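Long-range contacts in type-2Aa cytolytic delta-endotoxin (Bacillus thuringiensis serovar kyushuensis, PDB 1CBY), which kills the larvae of dipteran insects by making pores in the epithelial cell membrane of the midgut: residues Tyr53-Leu58 and His227-Pro232; Ala153-His158 and Thr165-Asn170; Ile92-Asn97 and Gln119-Leu124; Ser37-Asn42 and Val239-Leu244. One frame throughout, in Å; residues are numbered along the deposited sequence.

In the fold
From the N terminus, residues 37-42 come first, just after strand 28-36, and meet 239-244 near the chain's end, so interaction 4 closes the widest loop. Nested inside it, interaction 1 joins the start of helix 54-63 to the loop 227-232; the two centres are about 15 Å apart. Within that second loop two short closures follow in series: interaction 3 lays the end of helix 107-122 on strand 90-102, and interaction 2 forms the hairpin of strands 155-158 and 165-175. Both reach the same mixed sheet. Interactions 2 and 4 touch where N42 meets A153 and N170, while interactions 1 and 2 lie on opposite sides of the chain's centre.

Interaction 1: residues Tyr53-Leu58 and His227-Pro232; sequences YINQAL and HSSNAP
Three side chains at the start of helix 54-63, Y53 being the N-cap, face the extended loop 227-232, each turned to a different part of it. Q56 runs straight beyond CG, which is anti to its backbone N, and brings its amide up to the loop backbone: H227 N donates to Q56 OE1 over 2.8 Å, at an N-H...O angle of 153°, from a position 43° above the carbonyl plane. The H227 imidazole leads away from this bond, and its plane stands 84° from that of the amide. The other end of the amide, Q56 NE2, gives hydrogen bonds to Q224 OE1 and A225 O, so this buried group is gripped at both tips. N55 uses a lone pair in its carbonyl plane, with S229 OG donating to N55 OD1 at 3.2 Å. Beside them, the edge of the Y53 ring puts CD1 3.6 Å from H227 O, while Y53 CE1 lies 3.5 Å from S228 N, at the residue that marks the C-terminal processing stop. Two waters bind the backbones together: one bridges N55 N to S229 O, the other Q56 N to H227 O, so amides of the first helical turn are paired with loop carbonyls. M184 of strand 183-195 packs on Y53, Q56 and A57, I236 of helix 233-237 touches N55 and A231, and I233 of the second subunit packs on I54.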
# COMPACT_ATOMS: atom_id res chain seq x y z
N TYR A 53 -7.09 -16.30 7.38
CA TYR A 53 -5.74 -16.78 7.09
C TYR A 53 -4.68 -15.70 7.28
O TYR A 53 -3.50 -15.91 7.00
CB TYR A 53 -5.68 -17.34 5.67
CG TYR A 53 -6.60 -18.52 5.44
CD1 TYR A 53 -6.38 -19.73 6.10
CD2 TYR A 53 -7.69 -18.42 4.59
CE1 TYR A 53 -7.24 -20.81 5.93
CE2 TYR A 53 -8.56 -19.49 4.40
CZ TYR A 53 -8.32 -20.68 5.07
OH TYR A 53 -9.17 -21.76 4.89
N ILE A 54 -5.10 -14.55 7.80
CA ILE A 54 -4.19 -13.44 8.04
C ILE A 54 -3.17 -13.84 9.11
O ILE A 54 -1.98 -13.56 8.97
CB ILE A 54 -4.96 -12.16 8.46
CG1 ILE A 54 -5.69 -11.57 7.24
CG2 ILE A 54 -4.02 -11.14 9.10
CD1 ILE A 54 -6.61 -10.41 7.54
N ASN A 55 -3.64 -14.53 10.14
CA ASN A 55 -2.77 -14.98 11.23
C ASN A 55 -1.66 -15.87 10.68
O ASN A 55 -0.49 -15.70 11.02
CB ASN A 55 -3.58 -15.75 12.27
CG ASN A 55 -2.93 -15.77 13.64
OD1 ASN A 55 -3.58 -16.10 14.64
ND2 ASN A 55 -1.65 -15.41 13.72
N GLN A 56 -2.03 -16.81 9.81
CA GLN A 56 -1.07 -17.72 9.20
C GLN A 56 -0.04 -16.95 8.38
O GLN A 56 1.16 -17.21 8.46
CB GLN A 56 -1.79 -18.73 8.31
CG GLN A 56 -0.87 -19.72 7.60
CD GLN A 56 -1.63 -20.74 6.79
OE1 GLN A 56 -2.86 -20.68 6.67
NE2 GLN A 56 -0.91 -21.69 6.21
N ALA A 57 -0.53 -15.99 7.60
CA ALA A 57 0.34 -15.16 6.77
C ALA A 57 1.33 -14.36 7.61
O ALA A 57 2.52 -14.29 7.30
CB ALA A 57 -0.51 -14.22 5.92
N LEU A 58 0.82 -13.79 8.70
CA LEU A 58 1.62 -12.98 9.60
C LEU A 58 2.71 -13.83 10.26
O LEU A 58 3.84 -13.39 10.44
CB LEU A 58 0.72 -12.33 10.65
CG LEU A 58 1.06 -10.91 11.11
CD1 LEU A 58 1.52 -10.05 9.94
CD2 LEU A 58 -0.15 -10.30 11.77
N HIS A 227 -4.33 -22.95 7.22
CA HIS A 227 -4.65 -23.06 8.63
C HIS A 227 -5.50 -21.86 9.05
O HIS A 227 -5.00 -20.75 9.23
CB HIS A 227 -3.36 -23.11 9.46
CG HIS A 227 -3.58 -23.53 10.87
ND1 HIS A 227 -3.75 -24.84 11.21
CD2 HIS A 227 -3.72 -22.75 11.98
CE1 HIS A 227 -4.01 -24.85 12.51
NE2 HIS A 227 -4.00 -23.60 13.02
N SER A 228 -6.80 -22.10 9.20
CA SER A 228 -7.75 -21.06 9.57
C SER A 228 -7.61 -20.63 11.03
O SER A 228 -7.34 -21.46 11.89
CB SER A 228 -9.17 -21.54 9.29
OG SER A 228 -10.13 -20.54 9.59
N SER A 229 -7.83 -19.34 11.29
CA SER A 229 -7.74 -18.80 12.64
C SER A 229 -8.59 -17.55 12.82
O SER A 229 -8.46 -16.58 12.07
CB SER A 229 -6.30 -18.47 13.01
OG SER A 229 -6.24 -17.77 14.25
N ASN A 230 -9.46 -17.57 13.83
CA ASN A 230 -10.33 -16.43 14.13
C ASN A 230 -9.98 -15.91 15.53
O ASN A 230 -10.86 -15.65 16.36
CB ASN A 230 -11.80 -16.86 14.07
CG ASN A 230 -12.76 -15.69 14.22
OD1 ASN A 230 -12.41 -14.54 13.95
ND2 ASN A 230 -13.97 -15.98 14.66
N ALA A 231 -8.68 -15.78 15.78
CA ALA A 231 -8.15 -15.31 17.06
C ALA A 231 -8.41 -13.83 17.26
O ALA A 231 -8.74 -13.12 16.31
CB ALA A 231 -6.66 -15.58 17.12
N PRO A 232 -8.32 -13.34 18.51
CA PRO A 232 -8.55 -11.92 18.80
C PRO A 232 -7.50 -11.10 18.04
O PRO A 232 -6.30 -11.34 18.17
CB PRO A 232 -8.33 -11.85 20.31
CG PRO A 232 -8.81 -13.17 20.77
CD PRO A 232 -8.17 -14.10 19.76
O HOH W 1 -6.55 -14.93 10.84
O HOH W 2 -4.65 -18.06 9.99

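Interaction 2: residues Ala153-His158 and Thr165-Asn170; sequences AWIFWH and TSYYYN
A beta hairpin holds this contact: strand 155-158 pairs antiparallel with strand 165-175 in the mixed sheet. F156 and Y168 form a hydrogen-bonded pair, F156 N to Y168 O at 3.0 Å and Y168 N to F156 O at 2.7 Å. N170 N to W154 O and H158 N to S166 O continue the pattern, and the return bond S166 N to H158 O is weak. On one face F156, H158 and Y168 form an aromatic cluster. H158, with CG in the crowded position between backbone N and carbonyl carbon, sets NE2 over the Y168 face, 3.4 Å from Y168 CZ, while S166 CB sits over a face of the imidazole. F156 CD2 meets Y168 CD2 at 3.3 Å, rim to rim, the planes 20° apart. On the other face W157 CZ3 comes within 3.6 Å of Y167 CD2, and I155 CD1 lies over the indole. Just before the strand, W154 CD1 stands over the Y169 ring, 3.4 Å from Y169 CZ. W154 NE1 and Y169 OH both bond to Q149 OE1, so their polar tips are satisfied while their carbon surfaces pack together and backbone bonds set the register.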
# COMPACT_ATOMS: atom_id res chain seq x y z
N ALA A 153 12.25 0.91 7.14
CA ALA A 153 13.03 -0.29 7.44
C ALA A 153 13.34 -1.27 6.31
O ALA A 153 14.34 -1.99 6.37
CB ALA A 153 12.40 -1.05 8.60
N TRP A 154 12.49 -1.31 5.28
CA TRP A 154 12.70 -2.24 4.17
C TRP A 154 13.79 -1.84 3.19
O TRP A 154 14.12 -2.62 2.29
CB TRP A 154 11.38 -2.53 3.43
CG TRP A 154 10.72 -1.33 2.83
CD1 TRP A 154 11.01 -0.76 1.63
CD2 TRP A 154 9.65 -0.57 3.40
NE1 TRP A 154 10.18 0.31 1.42
CE2 TRP A 154 9.34 0.45 2.49
CE3 TRP A 154 8.93 -0.66 4.59
CZ2 TRP A 154 8.33 1.38 2.72
CZ3 TRP A 154 7.92 0.27 4.83
CH2 TRP A 154 7.63 1.28 3.90
N ILE A 155 14.35 -0.65 3.35
CA ILE A 155 15.41 -0.20 2.46
C ILE A 155 16.67 0.22 3.22
O ILE A 155 16.62 1.05 4.12
CB ILE A 155 14.94 0.92 1.50
CG1 ILE A 155 16.11 1.36 0.60
CG2 ILE A 155 14.34 2.09 2.28
CD1 ILE A 155 15.70 2.28 -0.51
N PHE A 156 17.80 -0.38 2.85
CA PHE A 156 19.08 -0.09 3.48
C PHE A 156 20.10 0.34 2.43
O PHE A 156 20.52 -0.47 1.60
CB PHE A 156 19.60 -1.34 4.21
CG PHE A 156 20.95 -1.15 4.86
CD1 PHE A 156 21.09 -0.32 5.96
CD2 PHE A 156 22.07 -1.81 4.37
CE1 PHE A 156 22.32 -0.15 6.58
CE2 PHE A 156 23.31 -1.65 4.98
CZ PHE A 156 23.44 -0.82 6.08
N TRP A 157 20.50 1.60 2.49
CA TRP A 157 21.48 2.14 1.54
C TRP A 157 22.90 1.76 1.97
O TRP A 157 23.12 1.32 3.10
CB TRP A 157 21.38 3.66 1.47
CG TRP A 157 20.00 4.19 1.22
CD1 TRP A 157 19.05 4.46 2.16
CD2 TRP A 157 19.43 4.57 -0.05
NE1 TRP A 157 17.94 5.00 1.57
CE2 TRP A 157 18.14 5.08 0.22
CE3 TRP A 157 19.89 4.54 -1.37
CZ2 TRP A 157 17.31 5.56 -0.80
CZ3 TRP A 157 19.06 5.02 -2.37
CH2 TRP A 157 17.78 5.52 -2.08
N HIS A 158 23.84 1.92 1.05
CA HIS A 158 25.24 1.64 1.30
C HIS A 158 26.06 1.94 0.05
O HIS A 158 25.51 2.34 -0.98
CB HIS A 158 25.45 0.18 1.74
CG HIS A 158 25.10 -0.83 0.70
ND1 HIS A 158 26.01 -1.23 -0.24
CD2 HIS A 158 23.98 -1.58 0.58
CE1 HIS A 158 25.44 -2.22 -0.90
NE2 HIS A 158 24.20 -2.47 -0.44
N THR A 165 25.23 4.33 -6.32
CA THR A 165 24.26 4.27 -5.24
C THR A 165 23.79 2.81 -5.13
O THR A 165 23.34 2.22 -6.11
CB THR A 165 23.04 5.17 -5.54
OG1 THR A 165 23.47 6.53 -5.63
CG2 THR A 165 22.00 5.04 -4.43
N SER A 166 23.95 2.23 -3.95
CA SER A 166 23.54 0.85 -3.72
C SER A 166 22.56 0.78 -2.57
O SER A 166 22.53 1.68 -1.73
CB SER A 166 24.76 -0.01 -3.40
OG SER A 166 25.66 -0.03 -4.49
N TYR A 167 21.75 -0.26 -2.54
CA TYR A 167 20.78 -0.44 -1.47
C TYR A 167 20.13 -1.81 -1.45
O TYR A 167 20.19 -2.55 -2.43
CB TYR A 167 19.70 0.66 -1.50
CG TYR A 167 18.90 0.78 -2.79
CD1 TYR A 167 17.75 0.02 -3.00
CD2 TYR A 167 19.28 1.69 -3.78
CE1 TYR A 167 17.00 0.16 -4.16
CE2 TYR A 167 18.53 1.83 -4.95
CZ TYR A 167 17.39 1.06 -5.13
OH TYR A 167 16.64 1.20 -6.28
N TYR A 168 19.56 -2.16 -0.31
CA TYR A 168 18.88 -3.43 -0.14
C TYR A 168 17.40 -3.10 -0.05
O TYR A 168 17.03 -2.08 0.54
CB TYR A 168 19.33 -4.11 1.15
CG TYR A 168 20.78 -4.52 1.16
CD1 TYR A 168 21.38 -5.07 0.02
CD2 TYR A 168 21.56 -4.37 2.30
CE1 TYR A 168 22.71 -5.47 0.03
CE2 TYR A 168 22.89 -4.77 2.32
CZ TYR A 168 23.45 -5.32 1.19
OH TYR A 168 24.76 -5.74 1.20
N TYR A 169 16.57 -3.92 -0.67
CA TYR A 169 15.13 -3.70 -0.64
C TYR A 169 14.48 -5.05 -0.37
O TYR A 169 14.63 -5.98 -1.15
CB TYR A 169 14.66 -3.12 -1.96
CG TYR A 169 13.35 -2.39 -1.86
CD1 TYR A 169 12.15 -3.09 -1.72
CD2 TYR A 169 13.29 -1.00 -1.94
CE1 TYR A 169 10.93 -2.42 -1.65
CE2 TYR A 169 12.07 -0.32 -1.88
CZ TYR A 169 10.90 -1.04 -1.74
OH TYR A 169 9.70 -0.38 -1.69
N ASN A 170 13.79 -5.15 0.76
CA ASN A 170 13.14 -6.40 1.15
C ASN A 170 11.64 -6.30 0.98
O ASN A 170 11.00 -5.36 1.46
CB ASN A 170 13.47 -6.74 2.59
CG ASN A 170 14.97 -6.74 2.87
OD1 ASN A 170 15.76 -7.22 2.06
ND2 ASN A 170 15.36 -6.18 4.01

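Interaction 3: residues Ile92-Asn97 and Gln119-Leu124; sequences IVKTLN and QEVLGL
V121, in the last turn of helix 107-122, carries the close part of this contact, packing its CG2 methyl against two side chains of strand 90-102. K94 leaves the strand with CG anti to the backbone N, bends at CG (chi2 -88°) and then runs extended, crossing V121 at about a right angle. Its CB is 3.3 Å from V121 O, its CD passes near V121 CA, and K94 NZ ends 3.8 Å from V121 CG2. The ammonium then leans back on its own strand through a weak bond to T95 O. Alongside it, L96 CB meets the same methyl, V121 CG2, at 4.0 Å, and L96 too crosses V121 at about a right angle. V121 O is not left to this apolar packing, for T221 OG1 of the neighbouring strand 210-225 hydrogen-bonds to it. The other end is looser and more open to solvent. There the helix stops at G123, whose positive phi (74°) makes a classic gamma turn closed by L124 N to L122 O at 2.7 Å. V93, an exposed residue, touches this turn lightly, with CG1 4.3 Å from G123 CA and V93 CG2 4.3 Å from L124 CD2. Exposed E120 adds no salt bridge, its OE2 being 6.6 Å from K94 NZ. V93 and K94 both point toward the helix and both pair with T221, consistent with a classic beta bulge. L122 turns away to F131 and W132 of helix 129-141. A helix laid on a sheet face in this way is the basic layer of the Cyt toxin alpha/beta fold, in which helical hairpins flank a mixed sheet.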
# COMPACT_ATOMS: atom_id res chain seq x y z
N ILE A 92 8.99 -26.16 -0.27
CA ILE A 92 9.65 -25.12 -1.06
C ILE A 92 9.43 -25.40 -2.54
O ILE A 92 9.94 -26.38 -3.08
CB ILE A 92 11.17 -25.08 -0.77
CG1 ILE A 92 11.41 -24.79 0.71
CG2 ILE A 92 11.83 -24.02 -1.62
CD1 ILE A 92 12.87 -24.76 1.09
N VAL A 93 8.65 -24.53 -3.18
CA VAL A 93 8.33 -24.67 -4.59
C VAL A 93 9.50 -24.39 -5.53
O VAL A 93 9.90 -25.25 -6.30
CB VAL A 93 7.14 -23.78 -4.98
CG1 VAL A 93 6.92 -23.78 -6.47
CG2 VAL A 93 5.89 -24.26 -4.27
N LYS A 94 10.05 -23.18 -5.45
CA LYS A 94 11.15 -22.79 -6.33
C LYS A 94 11.99 -21.73 -5.62
O LYS A 94 11.45 -20.96 -4.82
CB LYS A 94 10.56 -22.21 -7.63
CG LYS A 94 11.44 -22.30 -8.87
CD LYS A 94 12.37 -21.10 -9.01
CE LYS A 94 13.20 -21.20 -10.28
NZ LYS A 94 14.08 -20.02 -10.50
N THR A 95 13.29 -21.73 -5.86
CA THR A 95 14.18 -20.75 -5.24
C THR A 95 14.94 -20.03 -6.34
O THR A 95 14.94 -20.48 -7.48
CB THR A 95 15.21 -21.41 -4.26
OG1 THR A 95 16.01 -22.37 -4.97
CG2 THR A 95 14.51 -22.11 -3.10
N LEU A 96 15.58 -18.93 -5.99
CA LEU A 96 16.36 -18.15 -6.94
C LEU A 96 17.35 -17.30 -6.15
O LEU A 96 17.04 -16.84 -5.05
CB LEU A 96 15.46 -17.23 -7.77
CG LEU A 96 16.19 -16.46 -8.88
CD1 LEU A 96 16.34 -17.36 -10.10
CD2 LEU A 96 15.43 -15.21 -9.25
N ASN A 97 18.53 -17.10 -6.71
CA ASN A 97 19.58 -16.31 -6.06
C ASN A 97 20.65 -15.98 -7.10
O ASN A 97 21.58 -16.76 -7.29
CB ASN A 97 20.17 -17.11 -4.90
CG ASN A 97 21.34 -16.40 -4.23
OD1 ASN A 97 22.19 -17.05 -3.63
ND2 ASN A 97 21.36 -15.08 -4.30
N GLN A 119 6.78 -14.21 -11.60
CA GLN A 119 5.74 -15.12 -12.07
C GLN A 119 6.31 -16.54 -12.16
O GLN A 119 5.71 -17.50 -11.68
CB GLN A 119 5.23 -14.67 -13.44
CG GLN A 119 4.11 -15.53 -14.01
CD GLN A 119 3.89 -15.31 -15.50
OE1 GLN A 119 4.82 -15.40 -16.29
NE2 GLN A 119 2.65 -15.02 -15.88
N GLU A 120 7.50 -16.64 -12.74
CA GLU A 120 8.19 -17.91 -12.90
C GLU A 120 8.50 -18.54 -11.54
O GLU A 120 8.08 -19.66 -11.25
CB GLU A 120 9.47 -17.72 -13.71
CG GLU A 120 10.23 -19.00 -14.06
CD GLU A 120 9.46 -19.92 -14.99
OE1 GLU A 120 9.35 -19.59 -16.19
OE2 GLU A 120 8.97 -20.97 -14.53
N VAL A 121 9.21 -17.80 -10.70
CA VAL A 121 9.60 -18.27 -9.37
C VAL A 121 8.43 -18.64 -8.47
O VAL A 121 8.53 -19.57 -7.67
CB VAL A 121 10.51 -17.23 -8.66
CG1 VAL A 121 10.78 -17.64 -7.21
CG2 VAL A 121 11.82 -17.10 -9.42
N LEU A 122 7.31 -17.93 -8.63
CA LEU A 122 6.12 -18.18 -7.83
C LEU A 122 5.56 -19.59 -8.10
O LEU A 122 5.02 -20.23 -7.20
CB LEU A 122 5.07 -17.10 -8.12
CG LEU A 122 3.77 -17.06 -7.30
CD1 LEU A 122 4.07 -17.05 -5.82
CD2 LEU A 122 2.96 -15.84 -7.68
N GLY A 123 5.72 -20.07 -9.33
CA GLY A 123 5.25 -21.40 -9.68
C GLY A 123 3.74 -21.47 -9.83
O GLY A 123 3.23 -21.68 -10.93
N LEU A 124 3.02 -21.30 -8.73
CA LEU A 124 1.57 -21.35 -8.75
C LEU A 124 1.05 -20.23 -9.65
O LEU A 124 1.55 -19.10 -9.58
CB LEU A 124 1.01 -21.16 -7.34
CG LEU A 124 1.46 -22.08 -6.19
CD1 LEU A 124 1.54 -23.52 -6.67
CD2 LEU A 124 2.81 -21.63 -5.65

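Interaction 4: residues Ser37-Asn42 and Val239-Leu244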
# COMPACT_ATOMS: atom_id res chain seq x y z
N SER A 37 4.67 -2.55 15.43
CA SER A 37 5.03 -3.96 15.58
C SER A 37 5.59 -4.32 16.96
O SER A 37 6.18 -3.48 17.64
CB SER A 37 6.04 -4.35 14.50
OG SER A 37 6.33 -5.74 14.52
N SER A 38 5.41 -5.58 17.34
CA SER A 38 5.90 -6.09 18.61
C SER A 38 7.37 -6.51 18.49
O SER A 38 8.05 -6.69 19.50
CB SER A 38 5.07 -7.29 19.07
OG SER A 38 3.78 -6.89 19.53
N ASP A 39 7.84 -6.65 17.26
CA ASP A 39 9.22 -7.05 17.01
C ASP A 39 9.72 -6.33 15.76
O ASP A 39 8.96 -5.59 15.12
CB ASP A 39 9.29 -8.57 16.83
CG ASP A 39 10.52 -9.19 17.48
OD1 ASP A 39 11.61 -8.60 17.37
OD2 ASP A 39 10.39 -10.27 18.09
N LEU A 40 10.98 -6.54 15.41
CA LEU A 40 11.57 -5.87 14.26
C LEU A 40 10.94 -6.33 12.95
O LEU A 40 10.64 -7.51 12.79
CB LEU A 40 13.08 -6.10 14.26
CG LEU A 40 13.83 -5.63 15.52
CD1 LEU A 40 15.33 -5.88 15.39
CD2 LEU A 40 13.58 -4.16 15.76
N ASP A 41 10.73 -5.39 12.04
CA ASP A 41 10.14 -5.69 10.74
C ASP A 41 10.86 -4.93 9.63
O ASP A 41 10.71 -3.72 9.49
CB ASP A 41 8.65 -5.30 10.74
CG ASP A 41 7.88 -5.89 9.56
OD1 ASP A 41 8.47 -6.16 8.49
OD2 ASP A 41 6.65 -6.07 9.70
N ASN A 42 11.62 -5.65 8.81
CA ASN A 42 12.35 -5.03 7.71
C ASN A 42 11.84 -5.51 6.36
O ASN A 42 12.60 -5.61 5.39
CB ASN A 42 13.85 -5.32 7.86
CG ASN A 42 14.43 -4.76 9.15
OD1 ASN A 42 14.71 -5.49 10.09
ND2 ASN A 42 14.59 -3.44 9.20
N VAL A 239 2.17 -11.33 18.33
CA VAL A 239 3.12 -12.39 18.00
C VAL A 239 4.46 -11.77 17.61
O VAL A 239 4.51 -10.78 16.87
CB VAL A 239 2.58 -13.28 16.85
CG1 VAL A 239 3.59 -14.36 16.47
CG2 VAL A 239 1.25 -13.93 17.25
N ASN A 240 5.54 -12.34 18.12
CA ASN A 240 6.88 -11.82 17.81
C ASN A 240 7.57 -12.70 16.78
O ASN A 240 6.95 -13.60 16.22
CB ASN A 240 7.72 -11.71 19.08
CG ASN A 240 7.86 -13.03 19.84
OD1 ASN A 240 8.32 -13.04 20.98
ND2 ASN A 240 7.47 -14.14 19.22
N ASN A 241 8.85 -12.46 16.55
CA ASN A 241 9.59 -13.24 15.56
C ASN A 241 10.29 -14.44 16.19
O ASN A 241 11.36 -14.85 15.73
CB ASN A 241 10.64 -12.37 14.87
CG ASN A 241 10.08 -11.05 14.38
OD1 ASN A 241 10.80 -10.06 14.29
ND2 ASN A 241 8.79 -11.02 14.07
N TYR A 242 9.70 -15.03 17.23
CA TYR A 242 10.33 -16.16 17.90
C TYR A 242 9.40 -17.34 18.11
O TYR A 242 8.20 -17.16 18.30
CB TYR A 242 10.94 -15.69 19.24
CG TYR A 242 12.05 -14.68 19.06
CD1 TYR A 242 11.78 -13.32 18.90
CD2 TYR A 242 13.38 -15.09 19.00
CE1 TYR A 242 12.80 -12.41 18.67
CE2 TYR A 242 14.41 -14.18 18.78
CZ TYR A 242 14.11 -12.84 18.61
OH TYR A 242 15.12 -11.95 18.35
N ASN A 243 9.97 -18.54 18.10
CA ASN A 243 9.23 -19.78 18.27
C ASN A 243 8.19 -19.91 17.17
O ASN A 243 6.99 -19.89 17.42
CB ASN A 243 8.56 -19.83 19.65
CG ASN A 243 9.54 -19.60 20.77
OD1 ASN A 243 10.54 -20.31 20.89
ND2 ASN A 243 9.26 -18.60 21.61
N LEU A 244 8.67 -20.02 15.93
CA LEU A 244 7.79 -20.14 14.78
C LEU A 244 8.09 -21.31 13.84
O LEU A 244 7.22 -21.73 13.07
CB LEU A 244 7.75 -18.82 14.00
CG LEU A 244 7.17 -17.59 14.71
CD1 LEU A 244 7.15 -16.40 13.79
CD2 LEU A 244 5.77 -17.89 15.22
O HOH W 3 5.67 -8.57 15.84
O HOH W 4 14.06 -9.61 17.30
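Two irregular segments meet in this loop-to-loop contact of the Cyt alpha/beta fold: 37-42 follows the N-terminal strand 28-36. Its partner, 239-244, lies near the C-terminal end of the chain. D39 carries the contact. Its CB lies 3.6 Å from N241 CG, and D39 CG is likewise 3.6 Å from N241 CG, because carboxylate and amide are stacked with their planes 16° apart. At the tip the two oxygens part company. OD2 turns to the C-terminal segment and accepts N241 N at 3.1 Å in an almost straight bond (177°), the donor sitting 43° above the carboxylate plane. The same OD2 lies 3.2 Å from N240 CB and, in the plane of the Y242 ring at its edge, 3.3 Å from Y242 CE1. D39 OD1 instead looks back to its own segment, taking L40 N at 2.9 Å on its anti lone pair. With these donors around it the carboxylate is probably ionised. A second link runs through S37: its OG donates to D39 O and accepts from a water that also donates to V239 O. S38, the N-terminal processing stop of this inactive protoxin, contributes CB packing near V239 O and bonds through OG to F237 O. D41 OD2 makes a salt bridge with K29 of the second subunit, placing the loop beside the dimer interface. Another water completes the grip on D39, donating to D39 OD1 at 2.7 Å and lying 2.8 Å from Y242 OH, so that the carboxylate is joined to the phenol tip as well as to the ring edge.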